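Local coordinates for protein GlcNAc-alpha-1,4-Gal-releasing endo-beta-galactosidase (Clostridium perfringens, PDB 1UPS) that probably hydrolyses internal beta-galactosidic bonds in glycans to release GlcNAc-alpha-1,4-Gal, as a calcium-binding member of glycoside hydrolase family 16, at residues L32-E37 with E46-Y51; F131-K136 with D272-W277; W148-M153 with I169-T174. One frame throughout, in Å; residues are numbered along the deposited sequence.

Interaction 1 (L32-E37 with E46-Y51). With CA (calcium ion), chain C.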
loop_
_atom_site.group_PDB
_atom_site.type_symbol
_atom_site.label_atom_id
_atom_site.label_comp_id
_atom_site.label_asym_id
_atom_site.label_seq_id
_atom_site.Cartn_x
_atom_site.Cartn_y
_atom_site.Cartn_z
ATOM N N LEU A 32 -17.175 -10.675 -6.451
ATOM C CA LEU A 32 -16.385 -11.287 -5.384
ATOM C C LEU A 32 -15.636 -12.517 -5.919
ATOM O O LEU A 32 -16.255 -13.420 -6.490
ATOM C CB LEU A 32 -17.287 -11.664 -4.201
ATOM C CG LEU A 32 -16.565 -12.238 -2.980
ATOM C CD1 LEU A 32 -15.766 -11.151 -2.251
ATOM C CD2 LEU A 32 -17.573 -12.911 -2.040
ATOM N N ASP A 33 -14.308 -12.529 -5.760
ATOM C CA ASP A 33 -13.455 -13.595 -6.300
ATOM C C ASP A 33 -12.964 -14.568 -5.237
ATOM O O ASP A 33 -12.690 -15.733 -5.551
ATOM C CB ASP A 33 -12.250 -12.978 -7.031
ATOM C CG ASP A 33 -11.553 -13.941 -7.964
ATOM O OD1 ASP A 33 -12.203 -14.522 -8.877
ATOM O OD2 ASP A 33 -10.322 -14.155 -7.879
ATOM N N PHE A 34 -12.834 -14.072 -4.003
ATOM C CA PHE A 34 -12.338 -14.842 -2.854
ATOM C C PHE A 34 -12.899 -14.252 -1.581
ATOM O O PHE A 34 -12.970 -13.027 -1.430
ATOM C CB PHE A 34 -10.807 -14.804 -2.764
ATOM C CG PHE A 34 -10.236 -15.525 -1.538
ATOM C CD1 PHE A 34 -9.943 -14.823 -0.372
ATOM C CD2 PHE A 34 -10.016 -16.899 -1.566
ATOM C CE1 PHE A 34 -9.421 -15.491 0.762
ATOM C CE2 PHE A 34 -9.489 -17.580 -0.458
ATOM C CZ PHE A 34 -9.184 -16.875 0.708
ATOM N N SER A 35 -13.292 -15.118 -0.653
ATOM C CA SER A 35 -13.573 -14.641 0.684
ATOM C C SER A 35 -13.343 -15.711 1.732
ATOM O O SER A 35 -13.512 -16.911 1.472
ATOM C CB SER A 35 -14.996 -14.103 0.795
ATOM O OG SER A 35 -15.915 -15.147 0.625
ATOM N N ASP A 36 -12.928 -15.257 2.909
ATOM C CA ASP A 36 -12.988 -16.068 4.096
ATOM C C ASP A 36 -13.568 -15.194 5.191
ATOM O O ASP A 36 -12.975 -14.179 5.570
ATOM C CB ASP A 36 -11.606 -16.613 4.479
ATOM C CG ASP A 36 -11.705 -17.768 5.441
ATOM O OD1 ASP A 36 -10.824 -18.667 5.431
ATOM O OD2 ASP A 36 -12.671 -17.861 6.226
ATOM N N GLU A 37 -14.748 -15.582 5.687
ATOM C CA GLU A 37 -15.411 -14.851 6.764
ATOM C C GLU A 37 -14.926 -15.281 8.155
ATOM O O GLU A 37 -15.373 -14.743 9.176
ATOM C CB GLU A 37 -16.944 -14.973 6.620
ATOM C CG GLU A 37 -17.460 -14.499 5.250
ATOM C CD GLU A 37 -17.265 -13.006 5.017
ATOM O OE1 GLU A 37 -16.904 -12.628 3.882
ATOM O OE2 GLU A 37 -17.455 -12.211 5.969
ATOM N N GLU A 46 -9.019 -25.731 2.250
ATOM C CA GLU A 46 -9.064 -25.517 0.811
ATOM C C GLU A 46 -8.534 -24.124 0.463
ATOM O O GLU A 46 -8.237 -23.846 -0.703
ATOM C CB GLU A 46 -10.491 -25.727 0.264
ATOM C CG GLU A 46 -10.944 -27.191 0.228
ATOM C CD GLU A 46 -10.012 -28.102 -0.564
ATOM O OE1 GLU A 46 -9.667 -29.192 -0.051
ATOM O OE2 GLU A 46 -9.627 -27.744 -1.704
ATOM N N LYS A 47 -8.394 -23.255 1.465
ATOM C CA LYS A 47 -7.941 -21.869 1.236
ATOM C C LYS A 47 -6.572 -21.571 1.851
ATOM O O LYS A 47 -5.795 -20.775 1.298
ATOM C CB LYS A 47 -8.971 -20.881 1.803
ATOM C CG LYS A 47 -10.334 -20.977 1.144
ATOM C CD LYS A 47 -11.364 -20.028 1.743
ATOM C CE LYS A 47 -12.685 -20.138 0.927
ATOM N NZ LYS A 47 -13.851 -19.536 1.616
ATOM N N TRP A 48 -6.296 -22.192 3.001
ATOM C CA TRP A 48 -5.119 -21.858 3.821
ATOM C C TRP A 48 -4.338 -23.081 4.278
ATOM O O TRP A 48 -4.919 -24.149 4.555
ATOM C CB TRP A 48 -5.542 -21.094 5.096
ATOM C CG TRP A 48 -6.355 -19.877 4.821
ATOM C CD1 TRP A 48 -7.717 -19.759 4.921
ATOM C CD2 TRP A 48 -5.871 -18.604 4.378
ATOM N NE1 TRP A 48 -8.107 -18.484 4.582
ATOM C CE2 TRP A 48 -7.000 -17.760 4.221
ATOM C CE3 TRP A 48 -4.593 -18.089 4.086
ATOM C CZ2 TRP A 48 -6.893 -16.422 3.813
ATOM C CZ3 TRP A 48 -4.482 -16.754 3.670
ATOM C CH2 TRP A 48 -5.635 -15.940 3.526
ATOM N N THR A 49 -3.026 -22.895 4.405
ATOM C CA THR A 49 -2.217 -23.768 5.234
ATOM C C THR A 49 -1.787 -23.034 6.514
ATOM O O THR A 49 -1.635 -21.809 6.507
ATOM C CB THR A 49 -1.026 -24.353 4.436
ATOM O OG1 THR A 49 -0.350 -25.323 5.251
ATOM C CG2 THR A 49 0.055 -23.289 4.094
ATOM N N ASP A 50 -1.632 -23.772 7.612
ATOM C CA ASP A 50 -1.265 -23.158 8.896
ATOM C C ASP A 50 0.211 -23.380 9.253
ATOM O O ASP A 50 0.579 -23.603 10.407
ATOM C CB ASP A 50 -2.231 -23.566 10.023
ATOM C CG ASP A 50 -2.391 -25.068 10.163
ATOM O OD1 ASP A 50 -3.158 -25.490 11.073
ATOM O OD2 ASP A 50 -1.823 -25.894 9.415
ATOM N N TYR A 51 1.059 -23.283 8.238
ATOM C CA TYR A 51 2.497 -23.312 8.433
ATOM C C TYR A 51 3.121 -22.089 7.775
ATOM O O TYR A 51 2.687 -21.670 6.680
ATOM C CB TYR A 51 3.089 -24.562 7.792
ATOM C CG TYR A 51 2.734 -25.856 8.493
ATOM C CD1 TYR A 51 1.517 -26.496 8.240
ATOM C CD2 TYR A 51 3.625 -26.455 9.381
ATOM C CE1 TYR A 51 1.184 -27.690 8.886
ATOM C CE2 TYR A 51 3.308 -27.658 10.027
ATOM C CZ TYR A 51 2.088 -28.266 9.766
ATOM O OH TYR A 51 1.774 -29.457 10.378
HETATM CA CA CA C . -16.123 -12.926 10.427
HETATM O O HOH W 1 -17.374 -11.980 8.637
HETATM O O HOH W 2 -18.113 -12.155 11.699
#

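Interaction 2 (F131-K136 with D272-W277). With CA (calcium ion), chain C.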
loop_
_atom_site.group_PDB
_atom_site.type_symbol
_atom_site.label_atom_id
_atom_site.label_comp_id
_atom_site.label_asym_id
_atom_site.label_seq_id
_atom_site.Cartn_x
_atom_site.Cartn_y
_atom_site.Cartn_z
ATOM N N PHE A 131 -8.404 -5.852 -2.544
ATOM C CA PHE A 131 -8.163 -6.791 -1.443
ATOM C C PHE A 131 -8.505 -6.118 -0.130
ATOM O O PHE A 131 -8.117 -4.972 0.062
ATOM C CB PHE A 131 -6.670 -7.128 -1.420
ATOM C CG PHE A 131 -6.198 -7.869 -2.645
ATOM C CD1 PHE A 131 -6.044 -7.215 -3.870
ATOM C CD2 PHE A 131 -5.934 -9.240 -2.573
ATOM C CE1 PHE A 131 -5.622 -7.930 -5.015
ATOM C CE2 PHE A 131 -5.516 -9.959 -3.694
ATOM C CZ PHE A 131 -5.353 -9.312 -4.919
ATOM N N GLU A 132 -9.209 -6.803 0.775
ATOM C CA GLU A 132 -9.668 -6.116 1.985
ATOM C C GLU A 132 -9.685 -7.042 3.184
ATOM O O GLU A 132 -10.086 -8.211 3.059
ATOM C CB GLU A 132 -11.080 -5.553 1.735
ATOM C CG GLU A 132 -11.718 -4.810 2.912
ATOM C CD GLU A 132 -13.052 -4.182 2.517
ATOM O OE1 GLU A 132 -14.096 -4.527 3.142
ATOM O OE2 GLU A 132 -13.071 -3.344 1.577
ATOM N N ILE A 133 -9.238 -6.541 4.338
ATOM C CA ILE A 133 -9.508 -7.222 5.601
ATOM C C ILE A 133 -10.165 -6.251 6.572
ATOM O O ILE A 133 -10.063 -5.017 6.418
ATOM C CB ILE A 133 -8.233 -7.844 6.237
ATOM C CG1 ILE A 133 -7.276 -6.742 6.769
ATOM C CG2 ILE A 133 -7.574 -8.851 5.241
ATOM C CD1 ILE A 133 -6.034 -7.290 7.607
ATOM N N ARG A 134 -10.841 -6.813 7.570
ATOM C CA ARG A 134 -11.331 -6.025 8.679
ATOM C C ARG A 134 -10.684 -6.650 9.901
ATOM O O ARG A 134 -10.787 -7.856 10.105
ATOM C CB ARG A 134 -12.862 -6.102 8.752
ATOM C CG ARG A 134 -13.470 -5.341 9.920
ATOM C CD ARG A 134 -14.998 -5.160 9.743
ATOM N NE ARG A 134 -15.623 -4.380 10.810
ATOM C CZ ARG A 134 -16.154 -4.900 11.919
ATOM N NH1 ARG A 134 -16.110 -6.206 12.132
ATOM N NH2 ARG A 134 -16.738 -4.108 12.829
ATOM N N ALA A 135 -9.958 -5.849 10.679
ATOM C CA ALA A 135 -9.093 -6.418 11.706
ATOM C C ALA A 135 -8.981 -5.503 12.911
ATOM O O ALA A 135 -9.120 -4.291 12.780
ATOM C CB ALA A 135 -7.657 -6.692 11.104
ATOM N N LYS A 136 -8.713 -6.101 14.076
ATOM C CA LYS A 136 -8.410 -5.394 15.312
ATOM C C LYS A 136 -7.010 -5.854 15.729
ATOM O O LYS A 136 -6.765 -7.063 15.890
ATOM C CB LYS A 136 -9.440 -5.738 16.388
ATOM C CG LYS A 136 -9.093 -5.179 17.769
ATOM C CD LYS A 136 -10.287 -5.121 18.704
ATOM C CE LYS A 136 -10.848 -6.466 19.099
ATOM N NZ LYS A 136 -12.166 -6.224 19.836
ATOM N N ASP A 272 -11.565 -10.327 11.111
ATOM C CA ASP A 272 -12.989 -10.632 10.929
ATOM C C ASP A 272 -13.251 -11.320 9.591
ATOM O O ASP A 272 -14.026 -12.288 9.511
ATOM C CB ASP A 272 -13.808 -9.335 11.072
ATOM C CG ASP A 272 -15.303 -9.545 10.877
ATOM O OD1 ASP A 272 -15.970 -8.542 10.526
ATOM O OD2 ASP A 272 -15.875 -10.645 11.060
ATOM N N TYR A 273 -12.608 -10.828 8.533
ATOM C CA TYR A 273 -12.768 -11.396 7.202
ATOM C C TYR A 273 -11.644 -10.943 6.292
ATOM O O TYR A 273 -10.966 -9.945 6.581
ATOM C CB TYR A 273 -14.120 -11.013 6.553
ATOM C CG TYR A 273 -14.348 -9.521 6.268
ATOM C CD1 TYR A 273 -13.727 -8.879 5.178
ATOM C CD2 TYR A 273 -15.263 -8.780 7.033
ATOM C CE1 TYR A 273 -13.943 -7.528 4.918
ATOM C CE2 TYR A 273 -15.505 -7.426 6.759
ATOM C CZ TYR A 273 -14.856 -6.817 5.707
ATOM O OH TYR A 273 -15.101 -5.491 5.455
ATOM N N MET A 274 -11.458 -11.690 5.206
ATOM C CA MET A 274 -10.653 -11.271 4.059
ATOM C C MET A 274 -11.503 -11.465 2.805
ATOM O O MET A 274 -12.110 -12.520 2.622
ATOM C CB MET A 274 -9.371 -12.109 3.939
ATOM C CG MET A 274 -8.548 -11.769 2.682
ATOM S SD MET A 274 -7.103 -12.850 2.524
ATOM C CE MET A 274 -6.751 -12.691 0.772
ATOM N N ARG A 275 -11.551 -10.446 1.953
ATOM C CA ARG A 275 -12.321 -10.510 0.717
ATOM C C ARG A 275 -11.483 -9.945 -0.415
ATOM O O ARG A 275 -10.717 -8.989 -0.224
ATOM C CB ARG A 275 -13.626 -9.705 0.854
ATOM C CG ARG A 275 -14.595 -10.283 1.902
ATOM C CD ARG A 275 -15.884 -9.477 2.082
ATOM N NE ARG A 275 -16.602 -9.888 3.288
ATOM C CZ ARG A 275 -17.416 -9.097 3.986
ATOM N NH1 ARG A 275 -17.650 -7.842 3.592
ATOM N NH2 ARG A 275 -18.021 -9.568 5.078
ATOM N N VAL A 276 -11.626 -10.538 -1.594
ATOM C CA VAL A 276 -10.990 -9.999 -2.794
ATOM C C VAL A 276 -12.018 -9.901 -3.910
ATOM O O VAL A 276 -12.702 -10.889 -4.227
ATOM C CB VAL A 276 -9.827 -10.886 -3.286
ATOM C CG1 VAL A 276 -9.094 -10.201 -4.432
ATOM C CG2 VAL A 276 -8.834 -11.211 -2.123
ATOM N N TRP A 277 -12.125 -8.713 -4.503
ATOM C CA TRP A 277 -13.054 -8.493 -5.602
ATOM C C TRP A 277 -12.297 -8.174 -6.891
ATOM O O TRP A 277 -11.161 -7.683 -6.862
ATOM C CB TRP A 277 -13.971 -7.309 -5.295
ATOM C CG TRP A 277 -14.936 -7.440 -4.152
ATOM C CD1 TRP A 277 -16.249 -7.850 -4.226
ATOM C CD2 TRP A 277 -14.724 -7.029 -2.799
ATOM N NE1 TRP A 277 -16.846 -7.753 -2.992
ATOM C CE2 TRP A 277 -15.932 -7.259 -2.093
ATOM C CE3 TRP A 277 -13.627 -6.505 -2.099
ATOM C CZ2 TRP A 277 -16.071 -6.982 -0.719
ATOM C CZ3 TRP A 277 -13.762 -6.240 -0.734
ATOM C CH2 TRP A 277 -14.983 -6.468 -0.060
HETATM CA CA CA C . -16.123 -12.926 10.427
HETATM O O HOH W 2 -18.113 -12.155 11.699
HETATM O O HOH W 1 -17.374 -11.980 8.637
#

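Interaction 3 (W148-M153 with I169-T174)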
loop_
_atom_site.group_PDB
_atom_site.type_symbol
_atom_site.label_atom_id
_atom_site.label_comp_id
_atom_site.label_asym_id
_atom_site.label_seq_id
_atom_site.Cartn_x
_atom_site.Cartn_y
_atom_site.Cartn_z
ATOM N N TRP A 148 -0.172 -8.438 7.168
ATOM C CA TRP A 148 -0.949 -8.956 6.055
ATOM C C TRP A 148 -0.102 -8.599 4.856
ATOM O O TRP A 148 0.167 -7.409 4.606
ATOM C CB TRP A 148 -2.290 -8.244 5.970
ATOM C CG TRP A 148 -3.096 -8.555 4.723
ATOM C CD1 TRP A 148 -3.065 -9.696 3.952
ATOM C CD2 TRP A 148 -4.080 -7.702 4.135
ATOM N NE1 TRP A 148 -3.950 -9.571 2.895
ATOM C CE2 TRP A 148 -4.606 -8.372 3.005
ATOM C CE3 TRP A 148 -4.565 -6.431 4.446
ATOM C CZ2 TRP A 148 -5.584 -7.795 2.172
ATOM C CZ3 TRP A 148 -5.546 -5.858 3.627
ATOM C CH2 TRP A 148 -6.034 -6.540 2.498
ATOM N N TRP A 149 0.389 -9.612 4.150
ATOM C CA TRP A 149 1.316 -9.338 3.056
ATOM C C TRP A 149 1.179 -10.336 1.916
ATOM O O TRP A 149 0.574 -11.400 2.070
ATOM C CB TRP A 149 2.784 -9.286 3.551
ATOM C CG TRP A 149 3.269 -10.407 4.469
ATOM C CD1 TRP A 149 2.748 -10.788 5.690
ATOM C CD2 TRP A 149 4.455 -11.205 4.276
ATOM N NE1 TRP A 149 3.525 -11.790 6.238
ATOM C CE2 TRP A 149 4.581 -12.057 5.396
ATOM C CE3 TRP A 149 5.418 -11.287 3.246
ATOM C CZ2 TRP A 149 5.628 -13.000 5.527
ATOM C CZ3 TRP A 149 6.473 -12.228 3.382
ATOM C CH2 TRP A 149 6.556 -13.066 4.519
ATOM N N MET A 150 1.742 -9.976 0.765
ATOM C CA MET A 150 1.630 -10.796 -0.432
ATOM C C MET A 150 3.010 -10.926 -1.043
ATOM O O MET A 150 3.818 -10.013 -0.937
ATOM C CB MET A 150 0.651 -10.165 -1.432
ATOM C CG MET A 150 -0.776 -10.028 -0.826
ATOM S SD MET A 150 -1.962 -9.271 -1.977
ATOM C CE MET A 150 -2.061 -10.615 -3.164
ATOM N N VAL A 151 3.266 -12.092 -1.638
ATOM C CA VAL A 151 4.547 -12.376 -2.268
ATOM C C VAL A 151 4.310 -12.989 -3.639
ATOM O O VAL A 151 3.336 -13.715 -3.837
ATOM C CB VAL A 151 5.428 -13.328 -1.398
ATOM C CG1 VAL A 151 5.860 -12.628 -0.101
ATOM C CG2 VAL A 151 4.705 -14.666 -1.073
ATOM N N GLY A 152 5.197 -12.687 -4.582
ATOM C CA GLY A 152 5.139 -13.295 -5.896
ATOM C C GLY A 152 5.247 -14.805 -5.795
ATOM O O GLY A 152 5.951 -15.349 -4.925
ATOM N N MET A 153 4.546 -15.495 -6.690
ATOM C CA MET A 153 4.546 -16.954 -6.665
ATOM C C MET A 153 5.687 -17.562 -7.457
ATOM O O MET A 153 5.784 -18.795 -7.552
ATOM C CB MET A 153 3.195 -17.499 -7.158
ATOM C CG MET A 153 2.050 -17.253 -6.155
ATOM S SD MET A 153 2.260 -18.011 -4.514
ATOM C CE MET A 153 2.539 -19.568 -4.813
ATOM N N ILE A 169 4.597 -7.190 -1.098
ATOM C CA ILE A 169 3.801 -6.031 -0.670
ATOM C C ILE A 169 3.357 -6.276 0.755
ATOM O O ILE A 169 2.610 -7.218 1.018
ATOM C CB ILE A 169 2.552 -5.786 -1.567
ATOM C CG1 ILE A 169 2.937 -5.627 -3.044
ATOM C CG2 ILE A 169 1.742 -4.556 -1.054
ATOM C CD1 ILE A 169 1.716 -5.744 -3.992
ATOM N N ASP A 170 3.836 -5.445 1.686
ATOM C CA ASP A 170 3.388 -5.559 3.065
ATOM C C ASP A 170 2.205 -4.609 3.219
ATOM O O ASP A 170 2.396 -3.416 3.422
ATOM C CB ASP A 170 4.527 -5.198 4.014
ATOM C CG ASP A 170 5.742 -6.061 3.776
ATOM O OD1 ASP A 170 5.572 -7.307 3.719
ATOM O OD2 ASP A 170 6.868 -5.573 3.580
ATOM N N ILE A 171 0.993 -5.125 3.038
ATOM C CA ILE A 171 -0.211 -4.270 3.049
ATOM C C ILE A 171 -0.429 -3.715 4.442
ATOM O O ILE A 171 -0.871 -2.577 4.596
ATOM C CB ILE A 171 -1.472 -5.043 2.571
ATOM C CG1 ILE A 171 -1.219 -5.717 1.210
ATOM C CG2 ILE A 171 -2.693 -4.112 2.474
ATOM C CD1 ILE A 171 -2.263 -6.816 0.900
ATOM N N LEU A 172 -0.113 -4.525 5.446
ATOM C CA LEU A 172 -0.115 -4.068 6.823
ATOM C C LEU A 172 1.051 -4.748 7.531
ATOM O O LEU A 172 1.253 -5.951 7.390
ATOM C CB LEU A 172 -1.451 -4.437 7.499
ATOM C CG LEU A 172 -1.621 -3.935 8.938
ATOM C CD1 LEU A 172 -3.097 -3.563 9.207
ATOM C CD2 LEU A 172 -1.206 -5.023 9.937
ATOM N N GLU A 173 1.824 -3.968 8.281
ATOM C CA GLU A 173 2.975 -4.487 9.000
ATOM C C GLU A 173 3.099 -3.789 10.355
ATOM O O GLU A 173 4.180 -3.759 10.960
ATOM C CB GLU A 173 4.251 -4.291 8.131
ATOM C CG GLU A 173 5.398 -5.166 8.584
ATOM C CD GLU A 173 6.696 -4.925 7.806
ATOM O OE1 GLU A 173 7.359 -5.930 7.518
ATOM O OE2 GLU A 173 7.085 -3.756 7.553
ATOM N N THR A 174 1.971 -3.258 10.837
ATOM C CA THR A 174 1.931 -2.367 12.003
ATOM C C THR A 174 2.561 -2.963 13.271
ATOM O O THR A 174 2.229 -4.081 13.678
ATOM C CB THR A 174 0.484 -1.952 12.251
ATOM O OG1 THR A 174 -0.025 -1.350 11.033
ATOM C CG2 THR A 174 0.416 -0.840 13.319
#

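Interaction 1 (L32-E37 with E46-Y51)
Lys-47 and Trp-48 each give one N-H to the strand end at Ser-35 and Asp-36. The lysine runs extended beyond CG, past the ring of Phe-34, where its CD lies 3.8 Å from Phe-34 CE2, and it ends on a backbone acceptor: Lys-47 NZ sits 2.7 Å from Ser-35 O, close to straight on (C=O...N 165°). Trp-48 works through its ring edge. Its NE1 reaches Asp-36 OD1 at 2.9 Å, bent at the hydrogen (137°), with the oxygen near the indole plane and met on its anti side. Asp-36 OD2 takes the backbone N-H of Phe-38, which leaves both carboxylate oxygens with a partner. Glu-37 is equally well supplied: OE1 pairs with Arg-275, OE2 accepts from a water 2.7 Å away that is itself a calcium ligand, and Glu-37 O binds the calcium ion directly at 2.3 Å. Apolar contact completes the join, with Trp-48 CZ2 at the edge of the Phe-34 ring, 3.9 Å from Phe-34 CZ. Strand 30-36 pairs with strand 267-279 in one sheet of the family 16 beta-sandwich, while Trp-48 reaches from its loop to strands 94-99 and 246-254 of the other.

Interaction 2 (F131-K136 with D272-W277)
Phe-131 lies alongside Val-276 on the face that also carries Ile-133 and Met-274. One valine methyl, CG1, stands over the phenyl ring 3.7 Å from its centroid, and the other, CG2, comes to 3.5 Å from Phe-131 CD2 at the rim. Glu-132 turns to the other face and exchanges two backbone bonds with Arg-275, Glu-132 N to Arg-275 O at 2.8 Å and Arg-275 N to Glu-132 O at 2.9 Å. With CG anti to the backbone N (chi1 179°) and the chain extended, its carboxylate reaches along to Tyr-273, whose OH donates to the anti lone pair of Glu-132 OE1 at 2.7 Å; Asn-23 ND2 is a second partner of that oxygen. The CB of Glu-132 rests at the edge of the Trp-277 indole. This antiparallel pairing belongs to the beta-sandwich of family 16 hydrolases, and the Phe-131 and Ile-133 face looks in toward strand 145-152. Ile-133 touches Met-274 CB through CG2. Arg-134 then lays its CB over one face of the Tyr-273 ring, and the guanidinium of Arg-275, paired with Glu-37, covers the opposite face. Arg-134 O takes the N-H of Asp-272, and NH1 forms a salt bridge with Asp-272 OD1 at 2.8 Å, arriving from above the carboxylate plane. Asp-272 OD2 and O each bind the calcium ion at 2.4 Å, beside Glu-37 O, Gly-72 O and two waters.

Interaction 3 (W148-M153 with I169-T174)
Ile-171 is the bump and the indole of Trp-148 is the flat wall it is pressed against. Its CD1 stands over the six-membered ring, 3.7 Å from the centroid, while CG2 reaches across to Trp-148 CZ3 at 3.5 Å, so both branches lie on the same broad surface. Met-150 SD flanks the same CD1 methyl, 3.8 Å from Ile-171 CD1. A classic beta bulge, in which Ile-171 and Leu-172 both face Trp-148, goes with a corner in the chain at Ile-171 and brings its side chain over the indole. Trp-148 O accepts Leu-172 N at 3.0 Å and Ile-171 N in a weak, strongly bent bond (119°). Beyond the bulge pairing is regular, Met-150 N to Ile-169 O and Ile-169 N to Met-150 O both 2.9 Å. On the other face Trp-149, with CG between the backbone N and carbonyl carbon (chi1 47°), runs beside Asp-170, whose OD1 comes to 3.4 Å from Trp-149 CB; the indole NE1 is taken by Asn-251. The run Glu-168 to Glu-173, Glu-Ile-Asp-Ile-Leu-Glu, matches the family 16 signature that in relatives carries the catalytic acids, so this bulged segment probably lines the active site. Strand 145-152 has strand 246-254 on its far side, and segment 169-174 lies against strand 181-187, while Met-150, Ile-169 and Ile-171 pack onto Met-219 of strand 215-221 in the facing sheet.

Segment 32-37 of interaction 1 lies in the same sheet as interaction 2, and both contacts reach one calcium ion and its two waters, centres 11 Å apart. Asp-33 N comes to 2.8 Å from Val-276 O, and Trp-48 CH2 packs 3.6 Å from Met-274 SD. Interaction 3 sits in the facing sheet, nested along the chain inside the loop closed by interaction 2. Interactions 2 and 3, centres 13 Å apart, meet across the sandwich: Phe-131 CE2 is 3.6 Å from Met-150 CE, and Ile-133 CG1 is 3.6 Å from Trp-148 CE3. Interactions 1 and 3 do not touch, their nearest atoms being about 7 Å apart. Asp-170 OD1 of the family signature lies 23.4 Å from the calcium ion.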